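Local structure of actin-related protein 8 (Homo sapiens, 4FO0) at residues I180-I185 with I191-L196; L217-L222 with R575-F580; K89-S92 with R96-P99; C286-M291 with R299-T304. The protein binds ATP with only low basal ATPase activity and serves the INO80 chromatin-remodelling complex, with roles in mitotic chromosome organisation and recruitment of INO80 to DNA damage. All coordinates share one frame; numbering follows the deposited sequence. Where two conformers were deposited one is given.

Contact 1: I180-I185 with I191-L196; sequences IWSHAI and IPLKDL
The CG2 methyl of Ile185 is the principal bump here, and Ile191, Leu193 and Leu196 form the hollow that receives it. CG2 sits 3.7 Å from CB of Ile191 and 3.5 Å from the Ile191 carbonyl O, so it presses on both the root of that side chain and its backbone. Further along the same segment, Leu196 CD2 approaches Ile185 CG2 to 4.2 Å, and Leu193 CD2 reaches the same neighbourhood. The torsion explains the choice of branch: with CG1 anti to the carbonyl carbon (chi1 -69°), CG2 falls anti to the backbone N and meets the turn. A second, shallower fit lies one helical turn earlier. Leu193 sets both methyls against Ser182, CD1 3.8 Å from Ser182 CB and CD2 3.9 Å from Ser182 O. The side chain of Ser182 thus offers its CB to the leucine, while its OG bonds back to Glu178 O. In the actin fold this is the connection after helix 170-187, where a short 3-10 turn leads toward strand 200-205; Ile185 also packs on Ile29 of strand 26-31, and Leu196 on Phe227. The connection is tied to the helix by a backbone hydrogen bond, from Ile191 N to Ile185 O, 2.9 Å long. It is nearly straight at the hydrogen (166°), but the donor stands tilted 27° from the plane of the carbonyl.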
# COMPACT_ATOMS: atom_id res chain seq x y z
N ILE A 180 -11.06 -9.64 11.70
CA ILE A 180 -9.76 -8.97 11.75
C ILE A 180 -9.84 -7.64 12.52
O ILE A 180 -9.02 -7.38 13.40
CB ILE A 180 -9.18 -8.75 10.34
CG1 ILE A 180 -8.93 -10.09 9.65
CG2 ILE A 180 -7.88 -7.96 10.41
CD1 ILE A 180 -8.51 -9.93 8.18
N TRP A 181 -10.82 -6.81 12.19
CA TRP A 181 -10.95 -5.52 12.86
C TRP A 181 -11.30 -5.65 14.33
O TRP A 181 -10.76 -4.93 15.16
CB TRP A 181 -11.96 -4.61 12.15
CG TRP A 181 -11.50 -4.22 10.80
CD1 TRP A 181 -10.39 -4.67 10.16
CD2 TRP A 181 -12.14 -3.30 9.91
NE1 TRP A 181 -10.29 -4.10 8.92
CE2 TRP A 181 -11.35 -3.25 8.74
CE3 TRP A 181 -13.29 -2.51 9.98
CZ2 TRP A 181 -11.69 -2.45 7.64
CZ3 TRP A 181 -13.62 -1.71 8.90
CH2 TRP A 181 -12.82 -1.68 7.74
N SER A 182 -12.18 -6.58 14.66
CA SER A 182 -12.56 -6.77 16.05
C SER A 182 -11.38 -7.26 16.88
O SER A 182 -11.12 -6.74 17.97
CB SER A 182 -13.73 -7.72 16.14
OG SER A 182 -14.75 -7.26 15.28
N HIS A 183 -10.66 -8.25 16.37
CA HIS A 183 -9.46 -8.74 17.03
C HIS A 183 -8.47 -7.61 17.34
O HIS A 183 -7.88 -7.59 18.42
CB HIS A 183 -8.79 -9.82 16.17
CG HIS A 183 -7.48 -10.30 16.70
ND1 HIS A 183 -7.38 -11.23 17.72
CD2 HIS A 183 -6.20 -9.97 16.38
CE1 HIS A 183 -6.11 -11.46 17.99
NE2 HIS A 183 -5.37 -10.71 17.19
N ALA A 184 -8.30 -6.68 16.42
CA ALA A 184 -7.30 -5.63 16.60
C ALA A 184 -7.72 -4.66 17.70
O ALA A 184 -6.90 -4.21 18.50
CB ALA A 184 -7.08 -4.88 15.32
N ILE A 185 -9.00 -4.35 17.73
CA ILE A 185 -9.55 -3.52 18.78
C ILE A 185 -9.42 -4.12 20.19
O ILE A 185 -9.04 -3.41 21.11
CB ILE A 185 -11.00 -3.14 18.47
CG1 ILE A 185 -11.01 -2.19 17.27
CG2 ILE A 185 -11.65 -2.46 19.65
CD1 ILE A 185 -12.28 -2.26 16.49
N ILE A 191 -9.68 -2.66 23.87
CA ILE A 191 -11.04 -2.20 24.08
C ILE A 191 -11.98 -3.38 23.92
O ILE A 191 -12.07 -3.94 22.83
CB ILE A 191 -11.41 -1.14 23.05
CG1 ILE A 191 -10.49 0.08 23.21
CG2 ILE A 191 -12.88 -0.74 23.17
CD1 ILE A 191 -10.78 1.17 22.23
N PRO A 192 -12.66 -3.76 25.00
CA PRO A 192 -13.63 -4.86 24.95
C PRO A 192 -14.74 -4.54 23.96
O PRO A 192 -15.21 -3.40 23.91
CB PRO A 192 -14.19 -4.92 26.37
CG PRO A 192 -13.16 -4.25 27.22
CD PRO A 192 -12.54 -3.19 26.35
N LEU A 193 -15.15 -5.54 23.21
CA LEU A 193 -16.10 -5.35 22.12
C LEU A 193 -17.45 -4.86 22.61
O LEU A 193 -18.10 -4.05 21.94
CB LEU A 193 -16.24 -6.65 21.32
CG LEU A 193 -14.99 -6.99 20.52
CD1 LEU A 193 -15.28 -8.13 19.58
CD2 LEU A 193 -14.49 -5.77 19.74
N LYS A 194 -17.86 -5.35 23.77
CA LYS A 194 -19.13 -4.93 24.36
C LYS A 194 -19.16 -3.42 24.62
O LYS A 194 -20.24 -2.87 24.84
CB LYS A 194 -19.38 -5.68 25.66
CG LYS A 194 -18.34 -5.41 26.74
CD LYS A 194 -18.65 -6.20 27.99
CE LYS A 194 -17.79 -5.77 29.16
NZ LYS A 194 -18.40 -6.20 30.45
N ASP A 195 -18.00 -2.77 24.60
CA ASP A 195 -17.91 -1.33 24.88
C ASP A 195 -18.02 -0.42 23.67
O ASP A 195 -18.03 0.80 23.83
CB ASP A 195 -16.61 -0.99 25.61
CG ASP A 195 -16.57 -1.54 27.01
OD1 ASP A 195 -17.61 -2.07 27.46
OD2 ASP A 195 -15.50 -1.44 27.65
N LEU A 196 -18.07 -1.00 22.48
CA LEU A 196 -18.02 -0.16 21.28
C LEU A 196 -19.19 0.83 21.21
O LEU A 196 -19.11 1.84 20.51
CB LEU A 196 -17.89 -1.01 20.01
CG LEU A 196 -16.50 -1.64 19.87
CD1 LEU A 196 -16.39 -2.51 18.64
CD2 LEU A 196 -15.42 -0.58 19.85

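Contact 2: L217-L222 with R575-F580; sequences LVNMIL and REWQRF
Trp577 of helix 574-580, near the C-terminus, reaches into helix 211-225, a helix-helix contact within the actin fold whose local axes cross at -131° with a closest approach of 10.6 Å. The polar part is a single hydrogen bond: indole NE1 donates to Asn219 OD1 over 3.1 Å, with 160° at the hydrogen. The acceptor lies in the ring plane, and the donor meets a lone pair of OD1 in the carbonyl plane, which favours this rotation of both flat groups although amide and ring are not coplanar. The CH-pi part comes from Val218, whose CG1 stands 3.6 Å from the centroid of the Trp577 six-membered ring, almost on its normal. Projection of the indole away from its own helix follows from CG lying anti to the backbone N (chi1 -175°). Were Trp577 cut back to an alanine, Asn219 OD1 would probably lose this donor and a gap would open beneath Val218. Behind the contact, Val218 and Leu222 rest on Ile230 of strand 229-234, while Trp577 also touches Leu585 of helix 583-588. Apolar packing completes the set at the root of the tryptophan, where Leu222 CD1 lies 3.7 Å from Trp577 CB.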
# COMPACT_ATOMS: atom_id res chain seq x y z
N LEU A 217 -19.75 -1.96 4.63
CA LEU A 217 -18.77 -1.78 5.69
C LEU A 217 -19.37 -0.93 6.78
O LEU A 217 -19.30 -1.27 7.97
CB LEU A 217 -17.52 -1.09 5.13
CG LEU A 217 -16.62 -2.00 4.29
CD1 LEU A 217 -15.53 -1.18 3.60
CD2 LEU A 217 -16.01 -3.10 5.15
N VAL A 218 -19.96 0.18 6.37
CA VAL A 218 -20.71 1.02 7.26
C VAL A 218 -21.73 0.18 8.02
O VAL A 218 -21.87 0.30 9.24
CB VAL A 218 -21.45 2.11 6.49
CG1 VAL A 218 -22.42 2.83 7.42
CG2 VAL A 218 -20.46 3.07 5.85
N ASN A 219 -22.45 -0.67 7.30
CA ASN A 219 -23.42 -1.51 7.98
C ASN A 219 -22.73 -2.38 9.01
O ASN A 219 -23.22 -2.58 10.12
CB ASN A 219 -24.23 -2.34 6.99
CG ASN A 219 -25.28 -3.19 7.68
OD1 ASN A 219 -26.32 -2.68 8.12
ND2 ASN A 219 -25.00 -4.47 7.81
N MET A 220 -21.57 -2.89 8.64
CA MET A 220 -20.82 -3.74 9.53
C MET A 220 -20.40 -2.96 10.78
O MET A 220 -20.62 -3.41 11.90
CB MET A 220 -19.60 -4.34 8.81
CG MET A 220 -18.81 -5.25 9.71
SD MET A 220 -17.10 -5.47 9.23
CE MET A 220 -16.54 -3.78 8.99
N ILE A 221 -19.80 -1.79 10.58
CA ILE A 221 -19.37 -0.96 11.71
C ILE A 221 -20.49 -0.66 12.70
O ILE A 221 -20.34 -0.86 13.91
CB ILE A 221 -18.84 0.41 11.23
CG1 ILE A 221 -17.63 0.23 10.33
CG2 ILE A 221 -18.48 1.24 12.43
CD1 ILE A 221 -16.54 -0.55 10.99
N LEU A 222 -21.61 -0.17 12.19
CA LEU A 222 -22.72 0.27 13.02
C LEU A 222 -23.54 -0.89 13.58
O LEU A 222 -23.75 -0.99 14.80
CB LEU A 222 -23.61 1.24 12.23
CG LEU A 222 -22.93 2.56 11.89
CD1 LEU A 222 -23.87 3.46 11.14
CD2 LEU A 222 -22.44 3.25 13.16
N ARG A 575 -29.21 4.44 14.69
CA ARG A 575 -30.64 4.38 14.42
C ARG A 575 -31.02 5.02 13.10
O ARG A 575 -31.89 4.51 12.39
CB ARG A 575 -31.47 4.94 15.58
CG ARG A 575 -32.83 4.25 15.70
CD ARG A 575 -33.51 4.55 17.02
NE ARG A 575 -33.82 5.97 17.16
CZ ARG A 575 -35.03 6.44 17.45
NH1 ARG A 575 -36.05 5.61 17.63
NH2 ARG A 575 -35.22 7.75 17.56
N GLU A 576 -30.36 6.11 12.74
CA GLU A 576 -30.56 6.69 11.42
C GLU A 576 -30.20 5.67 10.34
O GLU A 576 -30.81 5.62 9.27
CB GLU A 576 -29.73 7.96 11.25
CG GLU A 576 -29.79 8.91 12.44
CD GLU A 576 -28.74 10.02 12.38
OE1 GLU A 576 -29.04 11.15 12.82
OE2 GLU A 576 -27.62 9.77 11.89
N TRP A 577 -29.20 4.85 10.62
CA TRP A 577 -28.79 3.84 9.67
C TRP A 577 -29.80 2.74 9.59
O TRP A 577 -30.27 2.39 8.50
CB TRP A 577 -27.43 3.28 10.03
CG TRP A 577 -26.95 2.31 8.99
CD1 TRP A 577 -26.93 0.93 9.07
CD2 TRP A 577 -26.42 2.62 7.66
NE1 TRP A 577 -26.44 0.38 7.92
CE2 TRP A 577 -26.11 1.34 7.04
CE3 TRP A 577 -26.18 3.79 6.96
CZ2 TRP A 577 -25.59 1.26 5.77
CZ3 TRP A 577 -25.65 3.70 5.68
CH2 TRP A 577 -25.36 2.46 5.10
N GLN A 578 -30.13 2.16 10.74
CA GLN A 578 -31.10 1.09 10.79
C GLN A 578 -32.36 1.48 10.05
O GLN A 578 -33.02 0.65 9.43
CB GLN A 578 -31.44 0.77 12.24
CG GLN A 578 -32.17 -0.55 12.44
CD GLN A 578 -32.01 -1.09 13.84
OE1 GLN A 578 -31.52 -0.40 14.73
NE2 GLN A 578 -32.43 -2.33 14.05
N ARG A 579 -32.70 2.76 10.13
CA ARG A 579 -33.93 3.27 9.55
C ARG A 579 -33.77 3.50 8.06
O ARG A 579 -34.43 2.86 7.26
CB ARG A 579 -34.32 4.58 10.23
CG ARG A 579 -35.39 4.44 11.30
CD ARG A 579 -36.40 5.56 11.19
NE ARG A 579 -36.45 6.37 12.39
CZ ARG A 579 -35.88 6.03 13.54
NH1 ARG A 579 -35.21 4.89 13.64
NH2 ARG A 579 -35.97 6.83 14.59
N PHE A 580 -32.89 4.42 7.70
CA PHE A 580 -32.85 4.95 6.35
C PHE A 580 -31.73 4.31 5.54
O PHE A 580 -31.72 4.37 4.32
CB PHE A 580 -32.65 6.46 6.38
CG PHE A 580 -33.73 7.19 7.11
CD1 PHE A 580 -34.86 7.63 6.45
CD2 PHE A 580 -33.62 7.42 8.47
CE1 PHE A 580 -35.85 8.30 7.12
CE2 PHE A 580 -34.61 8.09 9.15
CZ PHE A 580 -35.73 8.53 8.47

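Contact 3: K89-S92 with R96-P99; sequences KKMS and RRIP
Lys90 lays the carbon part of its side chain over one face of the Arg96 guanidinium. Its CE is 3.5 Å from Arg96 NE and 3.6 Å from Arg96 CZ, displaced toward the rim of the flat group, while Lys90 CD rides beside Arg96 CD. A bend at chi2 of Arg96 (-77°) turns its chain back toward the first segment, although its CB leaves the backbone in the other direction. The charged ends do not meet: Lys90 NZ stays 4.7 Å from Arg96 NE and bonds to Gly94 O, whereas Arg96 NH1 bonds to Trp87 O and its guanidinium makes a cation-pi contact with the Trp87 ring.

Carbon and sulfur contacts are carried by Met91, which crosses Arg97 at about a right angle. Met91 CG lies 3.9 Å from Arg97 CB, and a bend at chi3 (-65°) brings the methyl CE to 3.6 Å from Arg96 O. Beyond CB and CG, Arg97 leads away to a salt bridge with Asp352.

One water links the backbones: it accepts from Arg97 N at 3.0 Å and donates to Lys89 O, a bond whose short modelled length is doubtful. Replacing Arg96 with an alanine would probably deprive Trp87 O of its partner and leave the Lys90 methylenes without a flat surface to lie on.

This is consistent with the irregular loop between helices 71-88 and 102-109 accommodating two neighbouring cations: carbon faces the guanidinium, and the carbonyls of Gly94 and Trp87 each receive an N-H from one of them, which probably eases their repulsion.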
# COMPACT_ATOMS: atom_id res chain seq x y z
N LYS A 89 19.74 9.92 -18.14
CA LYS A 89 19.93 10.83 -17.01
C LYS A 89 21.38 10.81 -16.56
O LYS A 89 21.90 9.78 -16.15
CB LYS A 89 19.01 10.43 -15.86
CG LYS A 89 19.18 11.25 -14.59
CD LYS A 89 18.05 10.92 -13.61
CE LYS A 89 18.13 11.78 -12.35
NZ LYS A 89 16.92 11.68 -11.50
N LYS A 90 22.05 11.96 -16.64
CA LYS A 90 23.45 12.01 -16.31
C LYS A 90 23.61 11.95 -14.80
O LYS A 90 22.64 12.14 -14.06
CB LYS A 90 24.09 13.29 -16.85
CG LYS A 90 23.89 13.51 -18.33
CD LYS A 90 24.52 12.40 -19.15
CE LYS A 90 25.18 12.97 -20.39
NZ LYS A 90 26.32 13.86 -20.00
N MET A 91 24.83 11.70 -14.35
CA MET A 91 25.09 11.67 -12.93
C MET A 91 25.47 13.05 -12.43
O MET A 91 25.56 13.99 -13.23
CB MET A 91 26.16 10.63 -12.61
CG MET A 91 25.70 9.22 -12.95
SD MET A 91 26.69 7.97 -12.12
CE MET A 91 28.29 8.24 -12.91
N SER A 92 25.68 13.18 -11.13
CA SER A 92 25.95 14.49 -10.52
C SER A 92 27.19 15.16 -11.09
O SER A 92 27.25 16.38 -11.20
CB SER A 92 26.07 14.36 -9.01
OG SER A 92 24.81 14.12 -8.42
N ARG A 96 27.93 9.96 -17.92
CA ARG A 96 27.00 8.84 -18.02
C ARG A 96 27.19 7.82 -16.91
O ARG A 96 28.31 7.58 -16.42
CB ARG A 96 27.16 8.10 -19.35
CG ARG A 96 26.79 8.91 -20.55
CD ARG A 96 25.31 9.02 -20.75
NE ARG A 96 25.03 9.81 -21.94
CZ ARG A 96 23.83 10.22 -22.30
NH1 ARG A 96 22.78 9.90 -21.56
NH2 ARG A 96 23.68 10.94 -23.39
N ARG A 97 26.08 7.19 -16.53
CA ARG A 97 26.10 6.09 -15.57
C ARG A 97 26.51 4.81 -16.31
O ARG A 97 25.82 4.35 -17.22
CB ARG A 97 24.72 5.96 -14.95
CG ARG A 97 24.62 4.95 -13.83
CD ARG A 97 23.22 4.39 -13.82
NE ARG A 97 23.11 3.16 -13.05
CZ ARG A 97 22.94 3.14 -11.74
NH1 ARG A 97 22.88 4.27 -11.05
NH2 ARG A 97 22.85 1.98 -11.11
N ILE A 98 27.64 4.24 -15.92
CA ILE A 98 28.16 3.06 -16.58
C ILE A 98 27.39 1.81 -16.13
O ILE A 98 27.42 1.43 -14.96
CB ILE A 98 29.67 2.89 -16.29
CG1 ILE A 98 30.45 4.08 -16.82
CG2 ILE A 98 30.22 1.62 -16.92
CD1 ILE A 98 31.88 4.09 -16.34
N PRO A 99 26.71 1.16 -17.06
CA PRO A 99 25.95 -0.04 -16.68
C PRO A 99 26.88 -1.18 -16.27
O PRO A 99 28.00 -1.27 -16.77
CB PRO A 99 25.19 -0.40 -17.97
CG PRO A 99 26.04 0.16 -19.05
CD PRO A 99 26.64 1.43 -18.50
O HOH W 1 23.54 8.51 -17.55

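Contact 4: C286-M291 with R299-T304; sequences CFYWLM and RECQLT
Two extended first torsions bring Tyr288 and Cys301 together. On the helix, Tyr288 has CG anti to the backbone N (chi1 175°), which sends the phenol out from the helix toward the loop; on the loop, Cys301 SG is likewise anti to its own N (chi1 -160°), carrying the sulfur toward the ring. The result is a Cys sulfur-aromatic contact. SG is 4.5 Å from the Tyr288 ring centroid and 39° off the ring normal, an oblique approach in which the nearest ring carbon is CE1 at 3.8 Å. Cys301 CB continues the contact outward, 3.6 Å from Tyr288 OH.

Leu303 comes to the opposite rim of the ring, again obliquely and from the same side of its plane as the sulfur. Its CD2 lies 3.8 Å from Tyr288 CD2, and its CG follows at 3.9 Å from that same ring carbon. The ring is therefore touched near the hydroxyl by cysteine and nearer its root by leucine.

The helix is 280-293, consistent with the first helix of subdomain 4 in the actin fold, and the loop leads to helix 306-319. That next helix backs the contact: Leu312 touches both Tyr288 and Leu303, and Asp308 accepts from Gln302 N. The Tyr288 side chain remains about 12 Å from the bound ATP, so the contact belongs to the frame beyond the nucleotide site.

The chemistry is consistent with a joint in which dispersion has a large part, sulfur and methyl groups matching the carbon surface of the phenol.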
# COMPACT_ATOMS: atom_id res chain seq x y z
N CYS A 286 9.34 -7.84 -9.25
CA CYS A 286 10.25 -7.43 -10.30
C CYS A 286 11.71 -7.53 -9.83
O CYS A 286 12.56 -8.15 -10.50
CB CYS A 286 9.91 -6.01 -10.73
SG CYS A 286 10.95 -5.31 -12.01
N PHE A 287 11.99 -6.93 -8.68
CA PHE A 287 13.31 -7.01 -8.06
C PHE A 287 13.77 -8.46 -7.88
O PHE A 287 14.92 -8.80 -8.11
CB PHE A 287 13.31 -6.30 -6.71
CG PHE A 287 14.68 -6.11 -6.14
CD1 PHE A 287 15.71 -5.60 -6.92
CD2 PHE A 287 14.95 -6.44 -4.82
CE1 PHE A 287 16.99 -5.42 -6.41
CE2 PHE A 287 16.22 -6.26 -4.29
CZ PHE A 287 17.24 -5.75 -5.09
N TYR A 288 12.86 -9.32 -7.45
CA TYR A 288 13.17 -10.73 -7.37
C TYR A 288 13.62 -11.29 -8.72
O TYR A 288 14.63 -11.97 -8.83
CB TYR A 288 11.96 -11.52 -6.85
CG TYR A 288 12.17 -13.01 -6.86
CD1 TYR A 288 13.27 -13.58 -6.20
CD2 TYR A 288 11.28 -13.86 -7.51
CE1 TYR A 288 13.48 -14.96 -6.21
CE2 TYR A 288 11.47 -15.23 -7.51
CZ TYR A 288 12.57 -15.77 -6.86
OH TYR A 288 12.74 -17.14 -6.87
N TRP A 289 12.84 -11.00 -9.75
CA TRP A 289 13.13 -11.52 -11.10
C TRP A 289 14.47 -11.01 -11.60
O TRP A 289 15.26 -11.77 -12.20
CB TRP A 289 12.01 -11.12 -12.06
CG TRP A 289 12.34 -11.21 -13.54
CD1 TRP A 289 12.53 -12.35 -14.28
CD2 TRP A 289 12.47 -10.11 -14.45
NE1 TRP A 289 12.78 -12.02 -15.60
CE2 TRP A 289 12.75 -10.65 -15.72
CE3 TRP A 289 12.38 -8.72 -14.31
CZ2 TRP A 289 12.95 -9.85 -16.85
CZ3 TRP A 289 12.57 -7.93 -15.43
CH2 TRP A 289 12.86 -8.49 -16.68
N LEU A 290 14.75 -9.74 -11.34
CA LEU A 290 16.04 -9.19 -11.73
C LEU A 290 17.16 -9.90 -10.97
O LEU A 290 18.16 -10.30 -11.57
CB LEU A 290 16.08 -7.68 -11.50
CG LEU A 290 15.06 -6.88 -12.32
CD1 LEU A 290 14.94 -5.42 -11.85
CD2 LEU A 290 15.43 -6.96 -13.77
N MET A 291 17.00 -10.05 -9.66
CA MET A 291 18.01 -10.72 -8.83
C MET A 291 18.26 -12.17 -9.25
O MET A 291 19.38 -12.65 -9.18
CB MET A 291 17.63 -10.68 -7.36
CG MET A 291 17.73 -9.31 -6.74
SD MET A 291 17.50 -9.34 -4.93
CE MET A 291 15.89 -10.08 -4.72
N ARG A 299 18.16 -20.11 -3.68
CA ARG A 299 17.63 -20.65 -4.88
C ARG A 299 16.32 -21.34 -4.71
O ARG A 299 15.69 -21.64 -5.66
CB ARG A 299 18.61 -21.62 -5.47
CG ARG A 299 19.77 -20.97 -6.17
CD ARG A 299 21.06 -21.51 -5.64
NE ARG A 299 22.17 -20.61 -5.87
CZ ARG A 299 23.29 -20.60 -5.15
NH1 ARG A 299 23.42 -21.42 -4.13
NH2 ARG A 299 24.25 -19.73 -5.42
N GLU A 300 15.89 -21.61 -3.51
CA GLU A 300 14.64 -22.29 -3.35
C GLU A 300 13.52 -21.40 -2.92
O GLU A 300 12.54 -21.85 -2.44
CB GLU A 300 14.78 -23.40 -2.34
CG GLU A 300 15.86 -23.13 -1.34
CD GLU A 300 17.14 -23.79 -1.71
OE1 GLU A 300 18.20 -23.12 -1.66
OE2 GLU A 300 17.05 -24.97 -2.07
N CYS A 301 13.69 -20.12 -3.15
CA CYS A 301 12.66 -19.14 -3.05
C CYS A 301 11.50 -19.39 -3.96
O CYS A 301 11.65 -19.84 -5.04
CB CYS A 301 13.28 -17.80 -3.36
SG CYS A 301 12.45 -16.34 -2.80
N GLN A 302 10.32 -19.07 -3.49
CA GLN A 302 9.08 -19.18 -4.27
C GLN A 302 8.14 -18.04 -3.94
O GLN A 302 7.95 -17.70 -2.77
CB GLN A 302 8.34 -20.46 -3.96
CG GLN A 302 9.15 -21.71 -4.05
CD GLN A 302 8.42 -22.87 -3.40
OE1 GLN A 302 7.73 -23.63 -4.08
NE2 GLN A 302 8.53 -22.99 -2.08
N LEU A 303 7.51 -17.47 -4.97
CA LEU A 303 6.60 -16.34 -4.79
C LEU A 303 5.28 -16.71 -4.12
O LEU A 303 4.59 -15.86 -3.55
CB LEU A 303 6.36 -15.64 -6.13
CG LEU A 303 7.60 -14.93 -6.68
CD1 LEU A 303 7.43 -14.52 -8.15
CD2 LEU A 303 7.93 -13.72 -5.83
N THR A 304 4.94 -18.00 -4.17
CA THR A 304 3.72 -18.51 -3.54
C THR A 304 3.88 -18.70 -2.04
O THR A 304 2.93 -19.06 -1.34
CB THR A 304 3.35 -19.88 -4.12
OG1 THR A 304 4.48 -20.75 -4.04
CG2 THR A 304 2.93 -19.75 -5.57

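Contacts 1 and 2 are buried neighbours joined through Trp181, whose CZ3 packs 3.6 Å from Met220 CE; helix 170-187 thus leans on the helix 211-225 that also meets helix 574-580. Contact 4 is buried too, but on the opposite side of the chain's centre from contact 2, and it shares no element with either. Contact 3 is the most exposed and lies about 11 Å, by nearest atoms, from contact 4. Chemistry follows place: contacts 1 and 2 combine apolar fits with one direct hydrogen bond apiece, contact 4 relies on ring, sulfur and methyl, and contact 3 uses charged chains and water.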